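Local coordinates for pesticidal crystal protein Cry2Aa (Bacillus thuringiensis serovar kurstaki, PDB 1I5P), which kills dipteran and lepidopteran larvae by binding to midgut epithelial cells and promoting their colloid-osmotic lysis, at residues S329-L335 with A388-Q394; I561-Y566 with I592-S598; L161-Q165 with L176-A181; W293-Y297 with F511-K515. Residues are numbered along the deposited sequence.

Contact 1 of 4, residues S329-L335 with A388-Q394; sequences STTTHSL and ATSTNWQ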
# COMPACT_ATOMS: atom_id res chain seq x y z
N SER A 329 -34.89 19.68 21.52
CA SER A 329 -35.02 19.66 20.07
C SER A 329 -34.17 18.56 19.43
O SER A 329 -33.57 17.73 20.12
CB SER A 329 -34.61 21.02 19.50
OG SER A 329 -34.86 21.09 18.11
N THR A 330 -34.12 18.56 18.10
CA THR A 330 -33.35 17.57 17.34
C THR A 330 -32.55 18.23 16.21
O THR A 330 -33.12 18.88 15.33
CB THR A 330 -34.27 16.49 16.75
OG1 THR A 330 -34.79 15.67 17.81
CG2 THR A 330 -33.51 15.61 15.77
N THR A 331 -31.24 18.04 16.24
CA THR A 331 -30.37 18.62 15.23
C THR A 331 -29.63 17.53 14.45
O THR A 331 -29.30 16.48 14.99
CB THR A 331 -29.33 19.55 15.86
OG1 THR A 331 -30.00 20.55 16.64
CG2 THR A 331 -28.49 20.22 14.79
N THR A 332 -29.37 17.81 13.18
CA THR A 332 -28.67 16.87 12.32
C THR A 332 -27.69 17.60 11.40
O THR A 332 -28.09 18.38 10.54
CB THR A 332 -29.67 16.05 11.46
OG1 THR A 332 -28.95 15.22 10.54
CG2 THR A 332 -30.59 16.97 10.69
N HIS A 333 -26.40 17.34 11.61
CA HIS A 333 -25.34 17.93 10.80
C HIS A 333 -24.95 16.87 9.78
O HIS A 333 -24.34 15.86 10.12
CB HIS A 333 -24.13 18.28 11.67
CG HIS A 333 -24.45 19.23 12.78
ND1 HIS A 333 -24.82 20.54 12.56
CD2 HIS A 333 -24.46 19.06 14.12
CE1 HIS A 333 -25.05 21.13 13.72
NE2 HIS A 333 -24.84 20.25 14.68
N SER A 334 -25.30 17.11 8.52
CA SER A 334 -25.02 16.14 7.48
C SER A 334 -24.30 16.67 6.25
O SER A 334 -24.28 17.87 5.98
CB SER A 334 -26.34 15.52 7.02
OG SER A 334 -27.20 16.53 6.51
N LEU A 335 -23.68 15.74 5.52
CA LEU A 335 -22.99 16.02 4.27
C LEU A 335 -23.85 15.25 3.27
O LEU A 335 -23.83 14.02 3.23
CB LEU A 335 -21.57 15.46 4.26
CG LEU A 335 -20.85 15.59 2.91
CD1 LEU A 335 -20.72 17.06 2.53
CD2 LEU A 335 -19.47 14.94 2.99
N ALA A 388 -35.07 15.01 25.77
CA ALA A 388 -35.34 14.48 24.44
C ALA A 388 -34.53 15.18 23.36
O ALA A 388 -34.88 15.13 22.18
CB ALA A 388 -36.83 14.59 24.13
N THR A 389 -33.44 15.83 23.76
CA THR A 389 -32.59 16.53 22.81
C THR A 389 -31.53 15.58 22.27
O THR A 389 -30.87 14.89 23.04
CB THR A 389 -31.89 17.74 23.46
OG1 THR A 389 -32.87 18.70 23.87
CG2 THR A 389 -30.92 18.39 22.49
N SER A 390 -31.37 15.55 20.95
CA SER A 390 -30.38 14.70 20.31
C SER A 390 -29.70 15.45 19.17
O SER A 390 -30.22 16.45 18.67
CB SER A 390 -31.02 13.43 19.75
OG SER A 390 -31.77 13.73 18.59
N THR A 391 -28.53 14.96 18.78
CA THR A 391 -27.77 15.58 17.70
C THR A 391 -27.05 14.53 16.87
O THR A 391 -26.14 13.85 17.35
CB THR A 391 -26.73 16.57 18.25
OG1 THR A 391 -27.41 17.65 18.90
CG2 THR A 391 -25.87 17.12 17.13
N ASN A 392 -27.47 14.39 15.62
CA ASN A 392 -26.86 13.45 14.71
C ASN A 392 -25.77 14.21 14.00
O ASN A 392 -26.01 15.29 13.46
CB ASN A 392 -27.89 12.94 13.71
CG ASN A 392 -29.06 12.29 14.38
OD1 ASN A 392 -30.21 12.50 13.99
ND2 ASN A 392 -28.78 11.50 15.41
N TRP A 393 -24.56 13.67 14.00
CA TRP A 393 -23.45 14.37 13.38
C TRP A 393 -22.58 13.52 12.48
O TRP A 393 -22.49 12.30 12.62
CB TRP A 393 -22.54 14.99 14.46
CG TRP A 393 -22.15 14.03 15.54
CD1 TRP A 393 -22.81 13.81 16.72
CD2 TRP A 393 -21.04 13.12 15.53
NE1 TRP A 393 -22.18 12.82 17.44
CE2 TRP A 393 -21.09 12.38 16.74
CE3 TRP A 393 -20.00 12.85 14.62
CZ2 TRP A 393 -20.15 11.39 17.06
CZ3 TRP A 393 -19.07 11.87 14.94
CH2 TRP A 393 -19.15 11.15 16.15
N GLN A 394 -21.94 14.22 11.56
CA GLN A 394 -20.99 13.64 10.63
C GLN A 394 -19.72 14.47 10.84
O GLN A 394 -19.76 15.49 11.53
CB GLN A 394 -21.49 13.78 9.18
CG GLN A 394 -22.22 12.54 8.67
CD GLN A 394 -22.70 12.69 7.24
OE1 GLN A 394 -23.80 13.19 6.99
NE2 GLN A 394 -21.87 12.28 6.28
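The imidazole of His-333 lies across the methyl of Thr-391, CD2 to CG2 3.8 Å, on the sheet face that also carries Thr-331; its ND1 is hydrogen-bonded to Ser-317. Beneath this overlap the backbones run parallel: the strand axes differ by 6° and approach to 4.6 Å. The bonding pattern fixes the register. Ser-390 N donates to Ser-329 O (3.2 Å), Thr-331 N to Ser-390 O (3.1 Å), Asn-392 N to Thr-331 O (2.8 Å) and His-333 N to Asn-392 O (2.8 Å), so Ser-390 and Asn-392 each bond to the two residues flanking their partners, Thr-330 and Thr-332. Those four residues share the other face, where Thr-330 OG1 and Ser-390 OG stand 3.7 Å apart. Side chains extend the pairing at both ends: Ser-329 N donates to Thr-389 OG1 (3.3 Å), and Leu-335 N to Gln-394 OE1 (2.9 Å), the latter taking the place of a main-chain acceptor. Strand 308-321 continues the sheet antiparallel beyond 329-335, and strand 381-385 does so beyond 389-393. A parallel pair set between antiparallel neighbours makes this a mixed sheet, part of the beta-prism middle domain of the three-domain Cry delta-endotoxins.

Contact 2 of 4, residues I561-Y566 with I592-S598; sequences INGRVY and IGNIVAS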
# COMPACT_ATOMS: atom_id res chain seq x y z
N ILE A 561 11.00 5.59 -25.35
CA ILE A 561 11.63 6.51 -24.41
C ILE A 561 13.00 6.90 -24.98
O ILE A 561 13.70 6.07 -25.55
CB ILE A 561 11.80 5.84 -23.03
CG1 ILE A 561 12.41 6.82 -22.03
CG2 ILE A 561 12.64 4.57 -23.15
CD1 ILE A 561 12.35 6.33 -20.59
N ASN A 562 13.37 8.17 -24.84
CA ASN A 562 14.65 8.66 -25.34
C ASN A 562 14.71 8.52 -26.86
O ASN A 562 15.79 8.36 -27.43
CB ASN A 562 15.81 7.87 -24.73
CG ASN A 562 15.88 7.99 -23.22
OD1 ASN A 562 16.31 7.05 -22.53
ND2 ASN A 562 15.48 9.14 -22.69
N GLY A 563 13.56 8.57 -27.52
CA GLY A 563 13.54 8.43 -28.96
C GLY A 563 13.85 7.00 -29.38
O GLY A 563 13.98 6.71 -30.56
N ARG A 564 13.96 6.11 -28.40
CA ARG A 564 14.25 4.70 -28.68
C ARG A 564 12.96 3.89 -28.55
O ARG A 564 12.14 4.13 -27.66
CB ARG A 564 15.29 4.16 -27.69
CG ARG A 564 16.50 5.06 -27.45
CD ARG A 564 17.46 4.39 -26.47
NE ARG A 564 18.39 5.33 -25.85
CZ ARG A 564 19.19 5.03 -24.83
NH1 ARG A 564 19.19 3.81 -24.32
NH2 ARG A 564 19.99 5.95 -24.32
N VAL A 565 12.79 2.91 -29.43
CA VAL A 565 11.61 2.06 -29.39
C VAL A 565 12.02 0.62 -29.13
O VAL A 565 12.67 -0.01 -29.97
CB VAL A 565 10.83 2.10 -30.72
CG1 VAL A 565 9.53 1.32 -30.58
CG2 VAL A 565 10.55 3.54 -31.10
N TYR A 566 11.65 0.09 -27.97
CA TYR A 566 11.98 -1.29 -27.63
C TYR A 566 10.74 -2.15 -27.82
O TYR A 566 9.66 -1.82 -27.33
CB TYR A 566 12.47 -1.40 -26.19
CG TYR A 566 13.66 -0.53 -25.86
CD1 TYR A 566 13.49 0.81 -25.52
CD2 TYR A 566 14.95 -1.05 -25.87
CE1 TYR A 566 14.58 1.61 -25.19
CE2 TYR A 566 16.05 -0.26 -25.55
CZ TYR A 566 15.86 1.07 -25.21
OH TYR A 566 16.95 1.85 -24.90
N ILE A 592 13.37 -4.70 -20.55
CA ILE A 592 13.13 -3.92 -21.75
C ILE A 592 14.42 -3.41 -22.37
O ILE A 592 14.60 -3.44 -23.58
CB ILE A 592 12.22 -2.71 -21.46
CG1 ILE A 592 10.91 -3.19 -20.81
CG2 ILE A 592 11.92 -1.96 -22.74
CD1 ILE A 592 10.15 -4.22 -21.63
N GLY A 593 15.33 -2.93 -21.53
CA GLY A 593 16.58 -2.43 -22.03
C GLY A 593 17.11 -1.25 -21.24
O GLY A 593 16.48 -0.79 -20.27
N ASN A 594 18.26 -0.74 -21.66
CA ASN A 594 18.90 0.38 -21.01
C ASN A 594 18.27 1.71 -21.41
O ASN A 594 18.01 1.95 -22.59
CB ASN A 594 20.39 0.38 -21.34
CG ASN A 594 21.11 1.58 -20.77
OD1 ASN A 594 21.14 2.65 -21.39
ND2 ASN A 594 21.68 1.42 -19.59
N ILE A 595 18.00 2.56 -20.43
CA ILE A 595 17.41 3.85 -20.69
C ILE A 595 18.13 4.93 -19.89
O ILE A 595 18.80 4.64 -18.90
CB ILE A 595 15.89 3.87 -20.33
CG1 ILE A 595 15.68 3.82 -18.82
CG2 ILE A 595 15.19 2.71 -21.01
CD1 ILE A 595 15.63 5.19 -18.16
N VAL A 596 18.00 6.18 -20.34
CA VAL A 596 18.64 7.30 -19.67
C VAL A 596 17.61 8.23 -19.04
O VAL A 596 16.75 8.76 -19.74
CB VAL A 596 19.49 8.14 -20.64
CG1 VAL A 596 20.39 9.09 -19.85
CG2 VAL A 596 20.32 7.23 -21.54
N ALA A 597 17.69 8.41 -17.73
CA ALA A 597 16.78 9.30 -17.02
C ALA A 597 17.38 10.71 -17.09
O ALA A 597 17.89 11.23 -16.09
CB ALA A 597 16.62 8.87 -15.57
N SER A 598 17.34 11.30 -18.29
CA SER A 598 17.87 12.63 -18.55
C SER A 598 17.77 13.56 -17.34
O SER A 598 16.70 13.74 -16.77
CB SER A 598 17.14 13.25 -19.74
OG SER A 598 17.14 12.35 -20.84
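Asn-562 adopts the m rotamer (chi1 -61°), which points its amide at the backbone of Val-596 and satisfies both polar groups there: Val-596 N donates to OD1 (2.9 Å) and Asn-562 ND2 donates to Val-596 O (3.2 Å). Its positive phi of 62° belongs to the type I' turn Ile-561 to Arg-564, closed by Arg-564 N to Ile-561 O at 2.9 Å. Arg-564 starts with chi1 at -46° and then runs extended, chi2 and chi3 both t, so that NH1 hydrogen-bonds Tyr-566 OH (3.0 Å) and NH2 comes 3.1 Å from Val-596 CG2. Tyr-566, also m, reaches across the gap between the strands; its OH is 2.5 Å from Asn-594 O, and its CB packs on Ile-592 CG2 at 3.5 Å. A side chain at Gly-593 would collide with this ring, and its phi/psi of 145/180 independently calls for glycine. Deeper, Ile-561 CG2 meets Ile-595 CG2 at 3.8 Å. The short strand axes come no closer than 8.1 Å, at 158°, too far for direct pairing. Strand 564-571 instead pairs with 555-561, whereas 585-597 pairs with 541-550, where Ile-592 and Gly-593 form a classic beta bulge opposite Leu-545; the contact thus bridges two sheets of the C-terminal beta sandwich.

Contact 3 of 4, residues L161-Q165 with L176-A181; sequences LPQFQ and LFAQAA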
# COMPACT_ATOMS: atom_id res chain seq x y z
N LEU A 161 8.75 -22.77 10.45
CA LEU A 161 7.70 -22.03 9.75
C LEU A 161 6.33 -22.72 9.70
O LEU A 161 5.30 -22.08 9.96
CB LEU A 161 8.15 -21.67 8.33
CG LEU A 161 9.34 -20.72 8.10
CD1 LEU A 161 8.90 -19.59 7.20
CD2 LEU A 161 9.89 -20.16 9.42
N PRO A 162 6.29 -24.02 9.36
CA PRO A 162 5.01 -24.73 9.30
C PRO A 162 4.17 -24.60 10.55
O PRO A 162 2.94 -24.66 10.49
CB PRO A 162 5.44 -26.17 9.01
CG PRO A 162 6.65 -25.96 8.14
CD PRO A 162 7.39 -24.90 8.94
N GLN A 163 4.82 -24.40 11.69
CA GLN A 163 4.08 -24.27 12.94
C GLN A 163 3.28 -22.98 13.02
O GLN A 163 2.53 -22.78 13.97
CB GLN A 163 5.05 -24.37 14.11
CG GLN A 163 5.70 -25.73 14.21
CD GLN A 163 4.67 -26.85 14.15
OE1 GLN A 163 3.81 -26.96 15.02
NE2 GLN A 163 4.77 -27.70 13.13
N PHE A 164 3.44 -22.10 12.04
CA PHE A 164 2.68 -20.86 12.03
C PHE A 164 1.63 -20.95 10.93
O PHE A 164 1.06 -19.95 10.52
CB PHE A 164 3.59 -19.65 11.79
CG PHE A 164 4.62 -19.46 12.86
CD1 PHE A 164 5.93 -19.87 12.65
CD2 PHE A 164 4.28 -18.92 14.09
CE1 PHE A 164 6.89 -19.74 13.66
CE2 PHE A 164 5.23 -18.79 15.11
CZ PHE A 164 6.53 -19.21 14.89
N GLN A 165 1.38 -22.18 10.47
CA GLN A 165 0.40 -22.42 9.42
C GLN A 165 -0.58 -23.51 9.82
O GLN A 165 -1.14 -24.20 8.97
CB GLN A 165 1.11 -22.82 8.13
CG GLN A 165 2.22 -21.88 7.70
CD GLN A 165 2.89 -22.35 6.42
OE1 GLN A 165 2.64 -21.82 5.34
NE2 GLN A 165 3.74 -23.36 6.55
N LEU A 176 2.04 -13.70 12.12
CA LEU A 176 3.24 -14.34 12.66
C LEU A 176 3.99 -15.07 11.55
O LEU A 176 5.22 -14.97 11.46
CB LEU A 176 2.88 -15.32 13.77
CG LEU A 176 2.36 -14.77 15.11
CD1 LEU A 176 2.34 -15.91 16.13
CD2 LEU A 176 3.27 -13.65 15.61
N PHE A 177 3.27 -15.80 10.71
CA PHE A 177 3.92 -16.52 9.63
C PHE A 177 4.64 -15.55 8.70
O PHE A 177 5.74 -15.82 8.24
CB PHE A 177 2.90 -17.34 8.82
CG PHE A 177 3.49 -17.96 7.59
CD1 PHE A 177 4.30 -19.09 7.67
CD2 PHE A 177 3.33 -17.35 6.34
CE1 PHE A 177 4.93 -19.61 6.55
CE2 PHE A 177 3.97 -17.85 5.21
CZ PHE A 177 4.77 -18.98 5.32
N ALA A 178 4.02 -14.40 8.44
CA ALA A 178 4.63 -13.40 7.58
C ALA A 178 5.95 -12.94 8.17
O ALA A 178 6.94 -12.81 7.46
CB ALA A 178 3.69 -12.22 7.41
N GLN A 179 5.96 -12.68 9.47
CA GLN A 179 7.19 -12.25 10.13
C GLN A 179 8.25 -13.35 10.01
O GLN A 179 9.42 -13.06 9.75
CB GLN A 179 6.94 -11.94 11.61
CG GLN A 179 6.16 -10.66 11.89
CD GLN A 179 6.83 -9.42 11.30
OE1 GLN A 179 8.05 -9.38 11.12
NE2 GLN A 179 6.03 -8.39 11.03
N ALA A 180 7.85 -14.61 10.20
CA ALA A 180 8.78 -15.73 10.10
C ALA A 180 9.27 -15.90 8.67
O ALA A 180 10.43 -16.23 8.43
CB ALA A 180 8.11 -17.01 10.60
N ALA A 181 8.37 -15.70 7.71
CA ALA A 181 8.73 -15.81 6.31
C ALA A 181 9.75 -14.71 6.02
O ALA A 181 10.68 -14.91 5.24
CB ALA A 181 7.50 -15.65 5.41
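Within the helical bundle of the N-terminal domain, a short 3-10 turn after helix 145-160 folds back onto the next helix, 170-193. Backbone bonding defines each partner separately: Phe-164 N to Leu-161 O (2.8 Å) closes the 3-10 turn, while Ala-180 N to Leu-176 O (2.9 Å) and Ala-181 N to Phe-177 O (2.7 Å) mark the alpha helix. No hydrogen bond joins the two segments. Apolar contact holds them together, burying 347 Å² in all. Leu-161 spreads over the helix, its CD2 3.8 Å from Ala-180 CB and its CD1 4.0 Å from Phe-177 CE1. Phe-164 points toward the helix, where its CD2 lies 3.9 Å from Leu-176 CB, its CD1 4.1 Å from Ala-180 CB, and its CB 3.8 Å from Phe-177 CB. The small Ala-180 therefore receives both large side chains. Leu-176 extends the apolar packing to Val-113 of helix 107-135 and Ile-93 of helix 88-101. Aromatic interactions carry it to a further helix: Phe-177, chi1 t, meets Tyr-219 and Tyr-222 of helix 202-232 edge-to-face. Polar atoms also approach the Phe-177 ring. Leu-161 O sits at its edge, 3.9 Å from CD1, and Gln-165 OE1 lies over one face, 3.4 Å from CE1.

Contact 4 of 4, residues W293-Y297 with F511-K515; sequences WPFLY and FISEK
Build 293-297 as the first turn of an alpha helix, Tyr-297 N to Trp-293 O 3.0 Å, and 511-513 as extended strand leading into a loop at Glu-514 (phi/psi -49/137). Trp-293 (chi1 t) and Tyr-297 (chi1 p, 74°), one turn apart, both point toward 511-515. Trp-293 NE1 donates to Glu-514 OE2 at 2.7 Å, with the carboxylate oxygen near the indole plane; Glu-514 chi1 and chi2 are t, chi3 63°. Tyr-297 OH accepts from Glu-514 N at 3.1 Å and nearly linear geometry (172°). A water 3.2 Å from Tyr-297 OH donates to Ile-512 O at 3.0 Å, so this carbonyl is satisfied through solvent; it also lies 3.4 Å from Tyr-297 CE1, at the ring edge. Glu-514 O accepts from Lys-515 NZ (3.0 Å) and from Asn-583 ND2. Trp-293 also packs against helix 238-259 of the N-terminal bundle. In this protein the contact joins a short helix of the middle domain to a strand end of the C-terminal domain, a domain-domain interface of the three-domain delta-endotoxin fold.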
# COMPACT_ATOMS: atom_id res chain seq x y z
N TRP A 293 -16.46 -5.82 -3.48
CA TRP A 293 -15.15 -5.20 -3.35
C TRP A 293 -14.59 -4.60 -4.63
O TRP A 293 -14.13 -3.45 -4.63
CB TRP A 293 -14.15 -6.19 -2.74
CG TRP A 293 -12.80 -5.59 -2.45
CD1 TRP A 293 -11.58 -6.10 -2.81
CD2 TRP A 293 -12.53 -4.34 -1.80
NE1 TRP A 293 -10.57 -5.24 -2.44
CE2 TRP A 293 -11.12 -4.16 -1.81
CE3 TRP A 293 -13.33 -3.36 -1.21
CZ2 TRP A 293 -10.51 -3.02 -1.26
CZ3 TRP A 293 -12.72 -2.23 -0.66
CH2 TRP A 293 -11.32 -2.08 -0.69
N PRO A 294 -14.62 -5.35 -5.75
CA PRO A 294 -14.09 -4.82 -7.01
C PRO A 294 -14.65 -3.45 -7.33
O PRO A 294 -13.91 -2.55 -7.72
CB PRO A 294 -14.50 -5.89 -8.02
CG PRO A 294 -14.36 -7.15 -7.20
CD PRO A 294 -15.08 -6.74 -5.93
N PHE A 295 -15.96 -3.29 -7.16
CA PHE A 295 -16.58 -2.00 -7.43
C PHE A 295 -16.02 -0.94 -6.50
O PHE A 295 -15.64 0.15 -6.95
CB PHE A 295 -18.10 -2.04 -7.23
CG PHE A 295 -18.71 -0.67 -7.09
CD1 PHE A 295 -18.97 0.11 -8.22
CD2 PHE A 295 -18.94 -0.13 -5.83
CE1 PHE A 295 -19.45 1.41 -8.09
CE2 PHE A 295 -19.41 1.18 -5.70
CZ PHE A 295 -19.67 1.95 -6.83
N LEU A 296 -15.99 -1.25 -5.21
CA LEU A 296 -15.52 -0.30 -4.21
C LEU A 296 -14.10 0.23 -4.44
O LEU A 296 -13.88 1.43 -4.44
CB LEU A 296 -15.64 -0.91 -2.81
CG LEU A 296 -17.08 -1.14 -2.34
CD1 LEU A 296 -17.10 -1.92 -1.02
CD2 LEU A 296 -17.77 0.21 -2.19
N TYR A 297 -13.14 -0.66 -4.65
CA TYR A 297 -11.79 -0.17 -4.86
C TYR A 297 -11.60 0.46 -6.24
O TYR A 297 -10.68 1.25 -6.44
CB TYR A 297 -10.76 -1.28 -4.60
CG TYR A 297 -10.62 -2.37 -5.64
CD1 TYR A 297 -10.10 -2.10 -6.90
CD2 TYR A 297 -10.94 -3.69 -5.33
CE1 TYR A 297 -9.89 -3.12 -7.83
CE2 TYR A 297 -10.73 -4.72 -6.25
CZ TYR A 297 -10.20 -4.42 -7.50
OH TYR A 297 -9.95 -5.43 -8.40
N PHE A 511 -8.84 -1.29 -16.66
CA PHE A 511 -9.25 -1.34 -15.26
C PHE A 511 -8.12 -1.53 -14.26
O PHE A 511 -7.08 -2.09 -14.57
CB PHE A 511 -10.26 -2.49 -15.06
CG PHE A 511 -11.44 -2.43 -15.99
CD1 PHE A 511 -11.31 -2.82 -17.32
CD2 PHE A 511 -12.67 -1.96 -15.54
CE1 PHE A 511 -12.39 -2.75 -18.19
CE2 PHE A 511 -13.76 -1.87 -16.41
CZ PHE A 511 -13.62 -2.27 -17.74
N ILE A 512 -8.35 -1.05 -13.05
CA ILE A 512 -7.38 -1.21 -11.98
C ILE A 512 -7.74 -2.56 -11.38
O ILE A 512 -8.90 -2.83 -11.09
CB ILE A 512 -7.53 -0.09 -10.92
CG1 ILE A 512 -7.20 1.25 -11.57
CG2 ILE A 512 -6.60 -0.36 -9.74
CD1 ILE A 512 -7.34 2.45 -10.65
N SER A 513 -6.74 -3.43 -11.23
CA SER A 513 -6.95 -4.77 -10.70
C SER A 513 -6.17 -5.01 -9.41
O SER A 513 -4.94 -4.94 -9.39
CB SER A 513 -6.55 -5.80 -11.76
OG SER A 513 -6.72 -7.13 -11.29
N GLU A 514 -6.90 -5.30 -8.35
CA GLU A 514 -6.34 -5.56 -7.03
C GLU A 514 -5.18 -6.57 -7.02
O GLU A 514 -5.22 -7.59 -7.71
CB GLU A 514 -7.47 -6.05 -6.11
CG GLU A 514 -7.02 -6.72 -4.83
CD GLU A 514 -8.16 -6.95 -3.85
OE1 GLU A 514 -9.09 -7.71 -4.19
OE2 GLU A 514 -8.12 -6.38 -2.75
N LYS A 515 -4.14 -6.25 -6.24
CA LYS A 515 -2.97 -7.13 -6.09
C LYS A 515 -2.57 -7.18 -4.62
O LYS A 515 -2.79 -6.22 -3.88
CB LYS A 515 -1.80 -6.62 -6.94
CG LYS A 515 -2.03 -6.73 -8.43
CD LYS A 515 -2.23 -8.19 -8.83
CE LYS A 515 -2.71 -8.31 -10.27
NZ LYS A 515 -4.04 -7.66 -10.45
O HOH W 1 -10.50 -5.28 -11.58

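Overall arrangement
From the N terminus, contact 3 comes first, closing a short excursion of 10 residues, six of them the start of helix 170-193, just after helix 145-160 within the helical bundle. Contact 4 opens next at 293-297 and closes only after 213 intervening residues, joining the middle domain to the C-terminal one. Contact 1 is nested inside that long loop, drawing together two strands of the middle domain. Contact 2 follows in series, with 25 residues between its segments, and lies wholly in the C-terminal domain, where it reaches the sheet that contact 4 also reaches. Contacts 1 and 2 sit on opposite sides of the chain's centre, centres 59 Å apart, whereas the centre of contact 4 lies about 14 Å from the chain's centre. No two contacts cross or touch.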